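Local coordinates for protein dihydropteroate synthase (Clostridioides difficile, PDB 6PZ2) that binds pteroic acid in its pocket and probably joins a pterin pyrophosphate to p-aminobenzoate to make dihydropteroate for folate synthesis, at residues D69-R74 and T94-V99; V99-L104 and A124-K129. All blocks are in the same frame, centred on the assembly; numbering follows the deposited sequence.

Contact 1: residues D69-R74 and T94-V99; sequences DEELRR and TYKADV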
loop_
_atom_site.group_PDB
_atom_site.type_symbol
_atom_site.label_atom_id
_atom_site.label_comp_id
_atom_site.label_asym_id
_atom_site.label_seq_id
_atom_site.Cartn_x
_atom_site.Cartn_y
_atom_site.Cartn_z
ATOM N N ASP A 69 38.715 -5.582 5.648
ATOM C CA ASP A 69 39.275 -6.726 4.934
ATOM C C ASP A 69 38.227 -7.842 4.872
ATOM O O ASP A 69 37.994 -8.429 3.814
ATOM C CB ASP A 69 40.542 -7.285 5.598
ATOM C CG ASP A 69 41.843 -6.579 5.245
ATOM O OD1 ASP A 69 41.849 -5.720 4.336
ATOM O OD2 ASP A 69 42.861 -6.917 5.883
ATOM N N GLU A 70 37.613 -8.126 6.016
ATOM C CA GLU A 70 36.582 -9.149 6.081
ATOM C C GLU A 70 35.403 -8.750 5.190
ATOM O O GLU A 70 34.863 -9.575 4.463
ATOM C CB GLU A 70 36.145 -9.398 7.524
ATOM C CG GLU A 70 35.009 -10.395 7.668
ATOM C CD GLU A 70 35.326 -11.827 7.274
ATOM O OE1 GLU A 70 36.357 -12.329 7.761
ATOM O OE2 GLU A 70 34.557 -12.433 6.473
ATOM N N GLU A 71 35.009 -7.492 5.257
ATOM C CA GLU A 71 33.863 -7.028 4.482
ATOM C C GLU A 71 34.130 -7.262 2.980
ATOM O O GLU A 71 33.232 -7.671 2.209
ATOM C CB GLU A 71 33.617 -5.579 4.906
ATOM C CG GLU A 71 32.364 -4.926 4.341
ATOM C CD GLU A 71 32.073 -3.538 4.898
ATOM O OE1 GLU A 71 32.733 -3.141 5.884
ATOM O OE2 GLU A 71 31.204 -2.836 4.326
ATOM N N LEU A 72 35.359 -6.982 2.540
ATOM C CA LEU A 72 35.746 -7.117 1.099
ATOM C C LEU A 72 35.792 -8.588 0.643
ATOM O O LEU A 72 35.397 -8.965 -0.509
ATOM C CB LEU A 72 37.087 -6.400 0.884
ATOM C CG LEU A 72 36.977 -4.885 0.698
ATOM C CD1 LEU A 72 38.329 -4.197 0.792
ATOM C CD2 LEU A 72 36.325 -4.552 -0.635
ATOM N N ARG A 73 36.238 -9.442 1.555
ATOM C CA ARG A 73 36.296 -10.896 1.294
ATOM C C ARG A 73 34.879 -11.409 1.021
ATOM O O ARG A 73 34.678 -12.265 0.160
ATOM C CB ARG A 73 36.905 -11.671 2.471
ATOM C CG ARG A 73 38.415 -11.564 2.580
ATOM C CD ARG A 73 39.011 -12.482 3.639
ATOM N NE ARG A 73 38.622 -12.224 5.019
ATOM C CZ ARG A 73 39.339 -11.554 5.917
ATOM N NH1 ARG A 73 38.991 -11.601 7.193
ATOM N NH2 ARG A 73 40.394 -10.849 5.555
ATOM N N ARG A 74 33.889 -10.845 1.718
ATOM C CA ARG A 74 32.500 -11.256 1.510
ATOM C C ARG A 74 31.965 -10.657 0.209
ATOM O O ARG A 74 31.303 -11.376 -0.542
ATOM C CB ARG A 74 31.610 -10.831 2.676
ATOM C CG ARG A 74 31.957 -11.519 3.985
ATOM C CD ARG A 74 31.401 -10.718 5.136
ATOM N NE ARG A 74 31.731 -11.342 6.408
ATOM C CZ ARG A 74 31.164 -11.031 7.564
ATOM N NH1 ARG A 74 30.226 -10.099 7.600
ATOM N NH2 ARG A 74 31.582 -11.617 8.680
ATOM N N THR A 94 28.028 0.214 2.156
ATOM C CA THR A 94 29.154 0.291 3.094
ATOM C C THR A 94 29.326 1.753 3.519
ATOM O O THR A 94 29.084 2.640 2.702
ATOM C CB THR A 94 30.465 -0.193 2.449
ATOM O OG1 THR A 94 31.477 -0.230 3.452
ATOM C CG2 THR A 94 30.948 0.710 1.336
ATOM N N TYR A 95 29.772 1.988 4.750
ATOM C CA TYR A 95 30.188 3.311 5.145
ATOM C C TYR A 95 31.717 3.416 5.158
ATOM O O TYR A 95 32.249 4.447 5.589
ATOM C CB TYR A 95 29.666 3.667 6.538
ATOM C CG TYR A 95 29.965 2.660 7.615
ATOM C CD1 TYR A 95 31.102 2.749 8.401
ATOM C CD2 TYR A 95 29.062 1.652 7.892
ATOM C CE1 TYR A 95 31.339 1.857 9.434
ATOM C CE2 TYR A 95 29.293 0.732 8.901
ATOM C CZ TYR A 95 30.441 0.829 9.666
ATOM O OH TYR A 95 30.653 -0.099 10.647
ATOM N N LYS A 96 32.425 2.385 4.697
ATOM C CA LYS A 96 33.895 2.430 4.699
ATOM C C LYS A 96 34.420 2.754 3.297
ATOM O O LYS A 96 34.103 2.092 2.316
ATOM C CB LYS A 96 34.453 1.109 5.218
ATOM C CG LYS A 96 33.878 0.694 6.566
ATOM C CD LYS A 96 34.528 -0.531 7.134
ATOM C CE LYS A 96 33.819 -1.074 8.357
ATOM N NZ LYS A 96 32.497 -1.667 8.041
ATOM N N ALA A 97 35.271 3.773 3.245
ATOM C CA ALA A 97 35.800 4.317 2.002
ATOM C C ALA A 97 36.658 3.281 1.265
ATOM O O ALA A 97 36.608 3.203 0.036
ATOM C CB ALA A 97 36.577 5.573 2.312
ATOM N N ASP A 98 37.401 2.456 1.991
ATOM C CA ASP A 98 38.272 1.439 1.338
ATOM C C ASP A 98 37.441 0.310 0.721
ATOM O O ASP A 98 37.784 -0.186 -0.367
ATOM C CB ASP A 98 39.340 0.831 2.253
ATOM C CG ASP A 98 38.903 0.455 3.659
ATOM O OD1 ASP A 98 39.730 -0.132 4.336
ATOM O OD2 ASP A 98 37.765 0.762 4.093
ATOM N N VAL A 99 36.349 -0.051 1.385
ATOM C CA VAL A 99 35.431 -1.022 0.817
ATOM C C VAL A 99 34.813 -0.439 -0.458
ATOM O O VAL A 99 34.766 -1.095 -1.514
ATOM C CB VAL A 99 34.344 -1.402 1.833
ATOM C CG1 VAL A 99 33.316 -2.312 1.200
ATOM C CG2 VAL A 99 34.931 -2.029 3.089
HETATM O O HOH W 1 30.126 -1.048 6.164
#
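At the C-terminal end of the TIM-barrel strand 90-93, where the chain turns into helix 97-105, T94, K96 and V99 receive the side chain of E71 from the neighbouring helix 68-85. E71 reaches across because CG stands anti to the backbone N (chi1 -173°) and the chain runs on extended. Its carboxylate divides the work between its two oxygens. OE1 accepts from K96 NZ at 2.6 Å in a salt bridge, approached on the syn side and 21° out of the carboxylate plane. OE2 takes the hydroxyl of T94, with OG1 at 2.8 Å, and also a hydrogen bond from a water that in turn accepts from K96 NZ. OG1 lies 37° out of the plane on the face that V99 CG2 covers, 3.7 Å from E71 CD; K96 NZ is displaced to the other side. The same OG1 receives K96 N at 3.0 Å, closing an ST turn just before the helix, whose N-cap position K96 occupies. L72 CD2 packs 4.2 Å from V99 CG1. K96 NZ forms a second salt bridge with E57. The buried charge of E71 is thus met by lysine, hydroxyl and water together, an environment that would probably keep the carboxylate ionised.

Contact 2: residues V99-L104 and A124-K129; sequences VAEEAL and ASVIGK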
loop_
_atom_site.group_PDB
_atom_site.type_symbol
_atom_site.label_atom_id
_atom_site.label_comp_id
_atom_site.label_asym_id
_atom_site.label_seq_id
_atom_site.Cartn_x
_atom_site.Cartn_y
_atom_site.Cartn_z
ATOM N N VAL A 99 36.349 -0.051 1.385
ATOM C CA VAL A 99 35.431 -1.022 0.817
ATOM C C VAL A 99 34.813 -0.439 -0.458
ATOM O O VAL A 99 34.766 -1.095 -1.514
ATOM C CB VAL A 99 34.344 -1.402 1.833
ATOM C CG1 VAL A 99 33.316 -2.312 1.200
ATOM C CG2 VAL A 99 34.931 -2.029 3.089
ATOM N N ALA A 100 34.322 0.784 -0.341
ATOM C CA ALA A 100 33.693 1.445 -1.486
ATOM C C ALA A 100 34.634 1.517 -2.692
ATOM O O ALA A 100 34.236 1.306 -3.862
ATOM C CB ALA A 100 33.270 2.838 -1.089
ATOM N N GLU A 101 35.862 1.913 -2.389
ATOM C CA GLU A 101 36.890 2.029 -3.422
ATOM C C GLU A 101 37.060 0.727 -4.208
ATOM O O GLU A 101 37.041 0.757 -5.451
ATOM C CB GLU A 101 38.255 2.393 -2.837
ATOM C CG GLU A 101 39.311 2.480 -3.928
ATOM C CD GLU A 101 40.235 3.672 -3.814
ATOM O OE1 GLU A 101 40.639 4.017 -2.668
ATOM O OE2 GLU A 101 40.519 4.257 -4.866
ATOM N N GLU A 102 37.281 -0.387 -3.503
ATOM C CA GLU A 102 37.455 -1.682 -4.197
ATOM C C GLU A 102 36.208 -2.022 -5.019
ATOM O O GLU A 102 36.310 -2.477 -6.177
ATOM C CB GLU A 102 37.772 -2.823 -3.228
ATOM C CG GLU A 102 39.207 -2.828 -2.704
ATOM C CD GLU A 102 40.275 -2.386 -3.701
ATOM O OE1 GLU A 102 40.864 -1.260 -3.522
ATOM O OE2 GLU A 102 40.465 -3.126 -4.700
ATOM N N ALA A 103 35.043 -1.790 -4.416
ATOM C CA ALA A 103 33.781 -2.117 -5.099
ATOM C C ALA A 103 33.682 -1.284 -6.376
ATOM O O ALA A 103 33.187 -1.770 -7.418
ATOM C CB ALA A 103 32.598 -1.861 -4.189
ATOM N N LEU A 104 34.067 -0.010 -6.258
ATOM C CA LEU A 104 33.906 0.889 -7.396
ATOM C C LEU A 104 34.923 0.536 -8.489
ATOM O O LEU A 104 34.608 0.618 -9.676
ATOM C CB LEU A 104 34.078 2.329 -6.912
ATOM C CG LEU A 104 32.862 2.904 -6.191
ATOM C CD1 LEU A 104 33.205 4.220 -5.524
ATOM C CD2 LEU A 104 31.710 3.093 -7.162
ATOM N N ALA A 124 33.853 10.740 0.758
ATOM C CA ALA A 124 33.490 11.722 -0.236
ATOM C C ALA A 124 34.494 11.721 -1.383
ATOM O O ALA A 124 34.051 11.802 -2.538
ATOM C CB ALA A 124 33.368 13.099 0.376
ATOM N N SER A 125 35.804 11.653 -1.111
ATOM C CA SER A 125 36.763 11.788 -2.240
ATOM C C SER A 125 36.803 10.491 -3.052
ATOM O O SER A 125 36.980 10.528 -4.282
ATOM C CB SER A 125 38.151 12.262 -1.826
ATOM O OG SER A 125 38.672 11.498 -0.763
ATOM N N VAL A 126 36.547 9.360 -2.399
ATOM C CA VAL A 126 36.390 8.104 -3.169
ATOM C C VAL A 126 35.219 8.232 -4.146
ATOM O O VAL A 126 35.337 7.890 -5.336
ATOM C CB VAL A 126 36.219 6.875 -2.267
ATOM C CG1 VAL A 126 35.743 5.668 -3.069
ATOM C CG2 VAL A 126 37.506 6.550 -1.524
ATOM N N ILE A 127 34.108 8.807 -3.690
ATOM C CA ILE A 127 32.930 8.879 -4.578
ATOM C C ILE A 127 33.238 9.777 -5.775
ATOM O O ILE A 127 32.874 9.457 -6.932
ATOM C CB ILE A 127 31.667 9.303 -3.795
ATOM C CG1 ILE A 127 31.152 8.121 -2.964
ATOM C CG2 ILE A 127 30.587 9.834 -4.730
ATOM C CD1 ILE A 127 30.562 8.526 -1.655
ATOM N N GLY A 128 33.874 10.912 -5.453
ATOM C CA GLY A 128 34.287 11.892 -6.474
ATOM C C GLY A 128 35.256 11.275 -7.469
ATOM O O GLY A 128 35.063 11.366 -8.688
ATOM N N LYS A 129 36.260 10.607 -6.911
ATOM C CA LYS A 129 37.318 9.961 -7.679
ATOM C C LYS A 129 36.749 9.001 -8.731
ATOM O O LYS A 129 37.298 8.954 -9.816
ATOM C CB LYS A 129 38.229 9.219 -6.705
ATOM C CG LYS A 129 39.309 8.317 -7.287
ATOM C CD LYS A 129 40.188 7.830 -6.126
ATOM C CE LYS A 129 41.421 7.048 -6.518
ATOM N NZ LYS A 129 42.215 6.716 -5.309
#
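V126 projects from helix 123-129 against helix 97-105, two adjacent outer helices of the TIM barrel. The short segments run nearly parallel, at 12° with their axes 9.7 Å apart, as expected of helices that follow successive parallel strands. V126 does most of the apolar packing through one methyl: CG1, anti to its backbone N (chi1 167°), lies 3.8 Å from L104 CD1 and 4.2 Å from A100 CB, and also comes 3.8 Å from the backbone N of E101. The side chain of L104 crosses that of V126 obliquely. On the barrel side of this packing, V111 of strand 110-113 touches both A100 and L104. A salt bridge joins the helices farther from the strand. K129 is extended through all four torsions, whereas E101, with CG anti to its backbone N, bends at chi2 (136°). The side chain of E101 crosses V126 at about a right angle, with OE1 4.2 Å from V126 CG2. Its other oxygen, OE2, also hydrogen-bonds the hydroxyl of Y130, directly after the helix, and presents its syn lone pair to K129 NZ at 3.0 Å.

Helix 97-105 takes part in both contacts; V99 ends segment 94-99 and begins 99-104, but its side chain packs in contact 1, against E71. Contact 1 ties the first turn of this helix to helix 68-85 and contact 2 packs the following residues on helix 123-129, joining three successive outer helices in series. The centres are 11 Å apart, bridged by packing: L72 CD2 lies 3.4 Å from E102 CB, T94 CG2 3.8 Å from A100 N, and A97 O 3.8 Å from V126 CG2. Contact 1 is polar and closer to the ligand: the T94 side chain is about 10 Å from bound pteroic acid, the A100 side chain about 14 Å from bound pteroic acid.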